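Local coordinates for protein particle-associated glycoside hydrolase (Acinetobacter phage Fri1, PDB 6C72) that probably degrades the capsular polysaccharide of Acinetobacter baumannii as a trimeric phage tailspike, opening the way for virus entry into the host cell, at residues F151-V157 with Q171-H177. Numbering follows the deposited sequence.
Sequences FDSFVSV and QTATYKH. With ZN (zinc ion), chain O.
Gln171 OE1 is gripped from opposite faces of its amide plane by two backbone N-H groups, Val157 N across the contact at 2.9 Å and Ala173 N at 2.8 Å. Gln171 NE2 donates almost straight (175°) to a lone pair of Ala173 O, so three bonds fix the amide's rotation. A bend at chi2 (-58°) folds the Gln171 chain back to meet them. Phe154 reaches across, CE1 lying 3.3 Å from Ala173 O and CZ near Gln171 NE2, both partners at the ring edge. Where the two segments run roughly antiparallel, Asp152 N bonds Lys176 O at 2.8 Å beside the single beta bridge that pairs Phe151 with His177. One water joins Asp152 OD2 to His177 O, another Asp152 O to Lys176 N. Asp152 holds a zinc ion with OD1 at 2.3 Å and more loosely with OD2 at 2.6 Å; OD2 also lies against Lys176 CE. Phe151, Tyr175 and His177 gather as an aromatic cluster, Phe151 CE1 touching Tyr175 CD2 at 3.8 Å. The segments are the legs of an excursion from the parallel beta-helix between strands 145-148 and 179-182, carrying helix 160-165; a second subunit packs against it, its Lys142 bonding Ser156 OG, and Tyr175 meets Trp233 edge-to-face.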
loop_
_atom_site.group_PDB
_atom_site.type_symbol
_atom_site.label_atom_id
_atom_site.label_comp_id
_atom_site.label_asym_id
_atom_site.label_seq_id
_atom_site.Cartn_x
_atom_site.Cartn_y
_atom_site.Cartn_z
ATOM N N PHE A 151 22.045 13.003 -20.918
ATOM C CA PHE A 151 22.682 11.692 -20.958
ATOM C C PHE A 151 23.781 11.673 -22.025
ATOM O O PHE A 151 23.671 12.313 -23.079
ATOM C CB PHE A 151 21.654 10.588 -21.247
ATOM C CG PHE A 151 20.670 10.345 -20.118
ATOM C CD1 PHE A 151 21.082 9.772 -18.930
ATOM C CD2 PHE A 151 19.331 10.690 -20.259
ATOM C CE1 PHE A 151 20.180 9.558 -17.899
ATOM C CE2 PHE A 151 18.427 10.493 -19.234
ATOM C CZ PHE A 151 18.845 9.919 -18.051
ATOM N N ASP A 152 24.854 10.940 -21.740
ATOM C CA ASP A 152 25.842 10.710 -22.769
ATOM C C ASP A 152 25.241 9.799 -23.836
ATOM O O ASP A 152 24.168 9.214 -23.663
ATOM C CB ASP A 152 27.130 10.136 -22.170
ATOM C CG ASP A 152 28.378 10.536 -22.978
ATOM O OD1 ASP A 152 28.225 11.096 -24.087
ATOM O OD2 ASP A 152 29.512 10.329 -22.497
ATOM N N SER A 153 25.930 9.709 -24.966
ATOM C CA SER A 153 25.404 8.940 -26.082
ATOM C C SER A 153 25.263 7.464 -25.715
ATOM O O SER A 153 26.069 6.910 -24.965
ATOM C CB SER A 153 26.319 9.102 -27.285
ATOM O OG SER A 153 27.580 8.539 -26.995
ATOM N N PHE A 154 24.195 6.846 -26.203
ATOM C CA PHE A 154 23.956 5.420 -26.023
ATOM C C PHE A 154 23.962 4.748 -27.388
ATOM O O PHE A 154 23.154 5.094 -28.256
ATOM C CB PHE A 154 22.633 5.163 -25.304
ATOM C CG PHE A 154 22.346 3.713 -25.085
ATOM C CD1 PHE A 154 22.893 3.042 -24.000
ATOM C CD2 PHE A 154 21.523 3.018 -25.957
ATOM C CE1 PHE A 154 22.642 1.697 -23.791
ATOM C CE2 PHE A 154 21.257 1.679 -25.760
ATOM C CZ PHE A 154 21.823 1.010 -24.674
ATOM N N VAL A 155 24.871 3.797 -27.575
ATOM C CA VAL A 155 24.970 3.016 -28.802
ATOM C C VAL A 155 24.899 1.540 -28.414
ATOM O O VAL A 155 25.813 1.017 -27.768
ATOM C CB VAL A 155 26.260 3.324 -29.585
ATOM C CG1 VAL A 155 26.380 2.426 -30.833
ATOM C CG2 VAL A 155 26.310 4.801 -29.970
ATOM N N SER A 156 23.838 0.863 -28.833
ATOM C CA SER A 156 23.656 -0.528 -28.452
ATOM C C SER A 156 24.668 -1.441 -29.159
ATOM O O SER A 156 25.279 -1.083 -30.172
ATOM C CB SER A 156 22.233 -0.967 -28.774
ATOM O OG SER A 156 22.013 -0.945 -30.170
ATOM N N VAL A 157 24.841 -2.639 -28.600
ATOM C CA VAL A 157 25.711 -3.673 -29.151
ATOM C C VAL A 157 24.860 -4.899 -29.464
ATOM O O VAL A 157 23.928 -5.214 -28.715
ATOM C CB VAL A 157 26.829 -4.065 -28.159
ATOM C CG1 VAL A 157 27.643 -5.244 -28.696
ATOM C CG2 VAL A 157 27.719 -2.882 -27.810
ATOM N N GLN A 171 23.266 -7.461 -25.649
ATOM C CA GLN A 171 23.315 -6.003 -25.641
ATOM C C GLN A 171 24.011 -5.575 -24.355
ATOM O O GLN A 171 23.420 -5.580 -23.278
ATOM C CB GLN A 171 21.921 -5.414 -25.782
ATOM C CG GLN A 171 21.930 -4.009 -26.349
ATOM C CD GLN A 171 22.753 -3.072 -25.490
ATOM O OE1 GLN A 171 23.883 -2.726 -25.836
ATOM N NE2 GLN A 171 22.204 -2.692 -24.332
ATOM N N THR A 172 25.285 -5.230 -24.460
ATOM C CA THR A 172 26.108 -4.979 -23.291
ATOM C C THR A 172 26.229 -3.508 -22.941
ATOM O O THR A 172 26.780 -3.193 -21.884
ATOM C CB THR A 172 27.514 -5.571 -23.484
ATOM O OG1 THR A 172 28.088 -5.086 -24.710
ATOM C CG2 THR A 172 27.458 -7.103 -23.503
ATOM N N ALA A 173 25.745 -2.606 -23.789
ATOM C CA ALA A 173 25.877 -1.181 -23.512
ATOM C C ALA A 173 24.856 -0.729 -22.470
ATOM O O ALA A 173 23.702 -1.160 -22.485
ATOM C CB ALA A 173 25.711 -0.368 -24.795
ATOM N N THR A 174 25.295 0.129 -21.545
ATOM C CA THR A 174 24.416 0.695 -20.527
ATOM C C THR A 174 24.511 2.213 -20.565
ATOM O O THR A 174 25.536 2.771 -20.966
ATOM C CB THR A 174 24.758 0.204 -19.117
ATOM O OG1 THR A 174 26.119 0.529 -18.817
ATOM C CG2 THR A 174 24.557 -1.300 -19.006
ATOM N N TYR A 175 23.436 2.874 -20.131
ATOM C CA TYR A 175 23.385 4.330 -20.208
ATOM C C TYR A 175 24.457 4.960 -19.325
ATOM O O TYR A 175 24.874 4.400 -18.310
ATOM C CB TYR A 175 22.006 4.861 -19.795
ATOM C CG TYR A 175 21.808 5.036 -18.297
ATOM C CD1 TYR A 175 21.431 3.972 -17.501
ATOM C CD2 TYR A 175 22.006 6.273 -17.685
ATOM C CE1 TYR A 175 21.242 4.125 -16.138
ATOM C CE2 TYR A 175 21.817 6.447 -16.308
ATOM C CZ TYR A 175 21.430 5.369 -15.539
ATOM O OH TYR A 175 21.237 5.515 -14.174
ATOM N N LYS A 176 24.896 6.144 -19.711
ATOM C CA LYS A 176 25.923 6.852 -18.969
ATOM C C LYS A 176 25.515 8.311 -18.863
ATOM O O LYS A 176 24.973 8.885 -19.811
ATOM C CB LYS A 176 27.307 6.708 -19.646
ATOM C CG LYS A 176 28.432 7.357 -18.863
ATOM C CD LYS A 176 29.824 6.890 -19.300
ATOM C CE LYS A 176 30.317 7.607 -20.544
ATOM N NZ LYS A 176 31.395 6.808 -21.212
ATOM N N HIS A 177 25.744 8.900 -17.696
ATOM C CA HIS A 177 25.485 10.322 -17.545
ATOM C C HIS A 177 26.475 11.129 -18.376
ATOM O O HIS A 177 27.643 10.753 -18.523
ATOM C CB HIS A 177 25.545 10.721 -16.072
ATOM C CG HIS A 177 24.363 10.248 -15.285
ATOM N ND1 HIS A 177 23.093 10.739 -15.492
ATOM C CD2 HIS A 177 24.253 9.308 -14.319
ATOM C CE1 HIS A 177 22.251 10.126 -14.683
ATOM N NE2 HIS A 177 22.928 9.254 -13.959
HETATM ZN ZN ZN O . 30.464 11.190 -24.763
HETATM O O HOH W 1 30.003 10.819 -20.123
HETATM O O HOH W 2 24.089 7.050 -22.330
HETATM O O HOH W 3 26.350 4.670 -22.751
#